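Local coordinates for protein ferric-chelate reductase (NAD(P)H) (PDB 1I0R) that catalyses the reduction of ferric iron held in chelators such as siderophores, with NADH or NADPH as electron donor and a flavin, FMN or FAD, as cofactor, at residues B[13-21]-B[56-67]. Residues are numbered along the deposited sequence; the frame is centred on the assembly and turned at random.
Sequences LYIVTSESN and VKESGAFGVSVL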
loop_
_atom_site.group_PDB
_atom_site.type_symbol
_atom_site.label_atom_id
_atom_site.label_comp_id
_atom_site.label_asym_id
_atom_site.label_seq_id
_atom_site.Cartn_x
_atom_site.Cartn_y
_atom_site.Cartn_z
ATOM N N LEU B 13 4.516 -3.863 -7.345
ATOM C CA LEU B 13 5.959 -4.203 -7.379
ATOM C C LEU B 13 6.627 -3.027 -8.102
ATOM O O LEU B 13 6.195 -2.602 -9.173
ATOM C CB LEU B 13 6.245 -5.528 -8.101
ATOM C CG LEU B 13 7.593 -6.091 -7.622
ATOM C CD1 LEU B 13 7.503 -6.509 -6.126
ATOM C CD2 LEU B 13 7.982 -7.295 -8.484
ATOM N N TYR B 14 7.683 -2.508 -7.483
ATOM C CA TYR B 14 8.334 -1.292 -7.963
ATOM C C TYR B 14 9.834 -1.341 -7.841
ATOM O O TYR B 14 10.389 -2.197 -7.159
ATOM C CB TYR B 14 7.890 -0.100 -7.088
ATOM C CG TYR B 14 6.405 -0.044 -6.749
ATOM C CD1 TYR B 14 5.877 -0.752 -5.669
ATOM C CD2 TYR B 14 5.541 0.679 -7.547
ATOM C CE1 TYR B 14 4.492 -0.733 -5.401
ATOM C CE2 TYR B 14 4.174 0.705 -7.295
ATOM C CZ TYR B 14 3.656 -0.003 -6.225
ATOM O OH TYR B 14 2.280 0.019 -6.053
ATOM N N ILE B 15 10.475 -0.414 -8.549
ATOM C CA ILE B 15 11.896 -0.213 -8.387
ATOM C C ILE B 15 11.929 1.157 -7.716
ATOM O O ILE B 15 11.293 2.112 -8.213
ATOM C CB ILE B 15 12.680 -0.043 -9.707
ATOM C CG1 ILE B 15 12.488 -1.221 -10.650
ATOM C CG2 ILE B 15 14.177 0.128 -9.349
ATOM C CD1 ILE B 15 13.298 -1.044 -11.969
ATOM N N VAL B 16 12.625 1.267 -6.586
ATOM C CA VAL B 16 12.770 2.558 -5.899
ATOM C C VAL B 16 14.231 2.972 -6.113
ATOM O O VAL B 16 15.152 2.194 -5.823
ATOM C CB VAL B 16 12.447 2.460 -4.381
ATOM C CG1 VAL B 16 12.708 3.800 -3.685
ATOM C CG2 VAL B 16 10.955 2.062 -4.197
ATOM N N THR B 17 14.439 4.192 -6.619
ATOM C CA THR B 17 15.797 4.652 -6.928
ATOM C C THR B 17 16.219 5.931 -6.223
ATOM O O THR B 17 15.389 6.716 -5.756
ATOM C CB THR B 17 15.940 4.886 -8.448
ATOM O OG1 THR B 17 14.921 5.798 -8.884
ATOM C CG2 THR B 17 15.805 3.580 -9.219
ATOM N N SER B 18 17.535 6.145 -6.129
ATOM C CA SER B 18 18.041 7.359 -5.517
ATOM C C SER B 18 19.482 7.483 -5.975
ATOM O O SER B 18 19.935 6.676 -6.769
ATOM C CB SER B 18 17.976 7.295 -3.989
ATOM O OG SER B 18 18.178 8.577 -3.438
ATOM N N GLU B 19 20.173 8.509 -5.504
ATOM C CA GLU B 19 21.568 8.706 -5.886
ATOM C C GLU B 19 22.266 9.377 -4.736
ATOM O O GLU B 19 21.745 10.332 -4.155
ATOM C CB GLU B 19 21.657 9.581 -7.142
ATOM C CG GLU B 19 23.058 10.110 -7.485
ATOM C CD GLU B 19 23.543 11.174 -6.504
ATOM O OE1 GLU B 19 22.682 11.879 -5.908
ATOM O OE2 GLU B 19 24.778 11.315 -6.341
ATOM N N SER B 20 23.446 8.886 -4.401
ATOM C CA SER B 20 24.190 9.484 -3.313
ATOM C C SER B 20 25.677 9.426 -3.613
ATOM O O SER B 20 26.176 8.405 -4.073
ATOM C CB SER B 20 23.891 8.739 -2.010
ATOM O OG SER B 20 24.357 9.475 -0.898
ATOM N N ASN B 21 26.377 10.528 -3.375
ATOM C CA ASN B 21 27.821 10.550 -3.609
ATOM C C ASN B 21 28.144 10.129 -5.041
ATOM O O ASN B 21 29.034 9.302 -5.272
ATOM C CB ASN B 21 28.502 9.597 -2.625
ATOM C CG ASN B 21 28.258 9.984 -1.178
ATOM O OD1 ASN B 21 28.197 9.127 -0.290
ATOM N ND2 ASN B 21 28.128 11.285 -0.929
ATOM N N VAL B 56 18.616 7.481 -0.023
ATOM C CA VAL B 56 17.481 8.355 0.130
ATOM C C VAL B 56 17.693 9.196 1.378
ATOM O O VAL B 56 17.375 10.378 1.396
ATOM C CB VAL B 56 16.161 7.554 0.250
ATOM C CG1 VAL B 56 14.977 8.513 0.498
ATOM C CG2 VAL B 56 15.929 6.777 -1.023
ATOM N N LYS B 57 18.243 8.595 2.423
ATOM C CA LYS B 57 18.470 9.341 3.651
ATOM C C LYS B 57 19.406 10.533 3.429
ATOM O O LYS B 57 19.165 11.626 3.933
ATOM C CB LYS B 57 19.034 8.424 4.742
ATOM C CG LYS B 57 19.041 9.097 6.109
ATOM C CD LYS B 57 19.366 8.139 7.245
ATOM C CE LYS B 57 19.067 8.793 8.598
ATOM N NZ LYS B 57 17.627 9.219 8.749
ATOM N N GLU B 58 20.455 10.325 2.642
ATOM C CA GLU B 58 21.430 11.380 2.369
ATOM C C GLU B 58 20.990 12.424 1.339
ATOM O O GLU B 58 21.145 13.630 1.560
ATOM C CB GLU B 58 22.742 10.752 1.902
ATOM C CG GLU B 58 23.378 9.843 2.924
ATOM C CD GLU B 58 24.621 9.158 2.386
ATOM O OE1 GLU B 58 25.608 9.875 2.097
ATOM O OE2 GLU B 58 24.608 7.914 2.243
ATOM N N SER B 59 20.435 11.969 0.217
ATOM C CA SER B 59 20.022 12.874 -0.852
ATOM C C SER B 59 18.696 13.589 -0.682
ATOM O O SER B 59 18.490 14.653 -1.255
ATOM C CB SER B 59 19.974 12.121 -2.175
ATOM O OG SER B 59 18.843 11.258 -2.216
ATOM N N GLY B 60 17.782 13.002 0.083
ATOM C CA GLY B 60 16.487 13.626 0.256
ATOM C C GLY B 60 15.586 13.491 -0.966
ATOM O O GLY B 60 14.671 14.288 -1.138
ATOM N N ALA B 61 15.828 12.510 -1.827
ATOM C CA ALA B 61 14.976 12.342 -3.000
ATOM C C ALA B 61 14.903 10.890 -3.433
ATOM O O ALA B 61 15.782 10.102 -3.111
ATOM C CB ALA B 61 15.488 13.210 -4.167
ATOM N N PHE B 62 13.833 10.532 -4.128
ATOM C CA PHE B 62 13.698 9.175 -4.628
ATOM C C PHE B 62 12.823 9.094 -5.863
ATOM O O PHE B 62 12.011 10.001 -6.142
ATOM C CB PHE B 62 13.177 8.201 -3.516
ATOM C CG PHE B 62 11.756 8.464 -3.035
ATOM C CD1 PHE B 62 10.657 7.927 -3.712
ATOM C CD2 PHE B 62 11.534 9.194 -1.868
ATOM C CE1 PHE B 62 9.345 8.127 -3.219
ATOM C CE2 PHE B 62 10.242 9.397 -1.365
ATOM C CZ PHE B 62 9.154 8.864 -2.043
ATOM N N GLY B 63 13.004 8.013 -6.612
ATOM C CA GLY B 63 12.197 7.790 -7.790
ATOM C C GLY B 63 11.474 6.470 -7.635
ATOM O O GLY B 63 11.947 5.594 -6.903
ATOM N N VAL B 64 10.341 6.323 -8.314
ATOM C CA VAL B 64 9.582 5.078 -8.259
ATOM C C VAL B 64 9.219 4.668 -9.685
ATOM O O VAL B 64 8.648 5.469 -10.433
ATOM C CB VAL B 64 8.233 5.226 -7.466
ATOM C CG1 VAL B 64 7.421 3.919 -7.548
ATOM C CG2 VAL B 64 8.513 5.554 -6.008
ATOM N N SER B 65 9.566 3.442 -10.070
ATOM C CA SER B 65 9.182 2.908 -11.374
ATOM C C SER B 65 8.103 1.839 -11.109
ATOM O O SER B 65 8.345 0.894 -10.346
ATOM C CB SER B 65 10.365 2.223 -12.053
ATOM O OG SER B 65 11.411 3.151 -12.263
ATOM N N VAL B 66 6.919 1.978 -11.706
ATOM C CA VAL B 66 5.864 0.973 -11.498
ATOM C C VAL B 66 6.054 -0.098 -12.567
ATOM O O VAL B 66 5.859 0.161 -13.759
ATOM C CB VAL B 66 4.459 1.615 -11.610
ATOM C CG1 VAL B 66 3.370 0.568 -11.292
ATOM C CG2 VAL B 66 4.354 2.783 -10.638
ATOM N N LEU B 67 6.439 -1.299 -12.148
ATOM C CA LEU B 67 6.717 -2.367 -13.111
ATOM C C LEU B 67 5.526 -2.945 -13.851
ATOM O O LEU B 67 4.447 -3.099 -13.290
ATOM C CB LEU B 67 7.483 -3.502 -12.426
ATOM C CG LEU B 67 8.822 -3.082 -11.817
ATOM C CD1 LEU B 67 9.392 -4.196 -10.923
ATOM C CD2 LEU B 67 9.778 -2.721 -12.956
HETATM O O HOH W 1 12.993 5.005 -11.043
#
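I15 and T17 pair with S65 and G63 as the hydrogen-bonded positions of an antiparallel strand pair whose short axes run at 152°. Each of these pairs exchanges two backbone bonds, from 2.8 Å between G63 N and T17 O up to 3.1 Å between I15 N and S65 O, and L67 N continues the register to L13 O. V16 and V64, a non-hydrogen-bonded pair, make CA-H...O contacts with G63 O and I15 O. Beyond F62 the pairing passes to a side chain: S18 OG donates to A61 O over 2.9 Å, a reach explained by its chi1 of -167°, which sets OG opposite the backbone N. S59 OG, 3.0 Å from S18 OG, is hydrogen-bonded to A55 O and accepts from A61 N in an ST turn where helix 51-59 gives way to the strand.

On the face bearing T17 and S65, one water donates to T17 OG1 (3.0 Å) and S65 OG (2.7 Å), bridging the strands, while the same hydroxyls bond to P103 O and V105 O. With no side chain on G63, T17 OG1 can sit 3.5 Å from G63 CA. I15 CG1 meets L67 CD2, the two side chains crossing at about a right angle.

The other face carries Y14, V16, V64 and V66. V66 CG2 abuts the Y14 ring edge in its plane, 3.9 Å from Y14 CD2, and the Y14 hydroxyl bonds to S10 N of the second subunit.

The pairing joins the first and last strands in the sheet order, closing the six-stranded barrel of this flavin reductase-like domain. Strand 14-20 is flanked by strand 23-37, where V16 touches the FMN-binding A29, and strand 61-67 by strand 109-122.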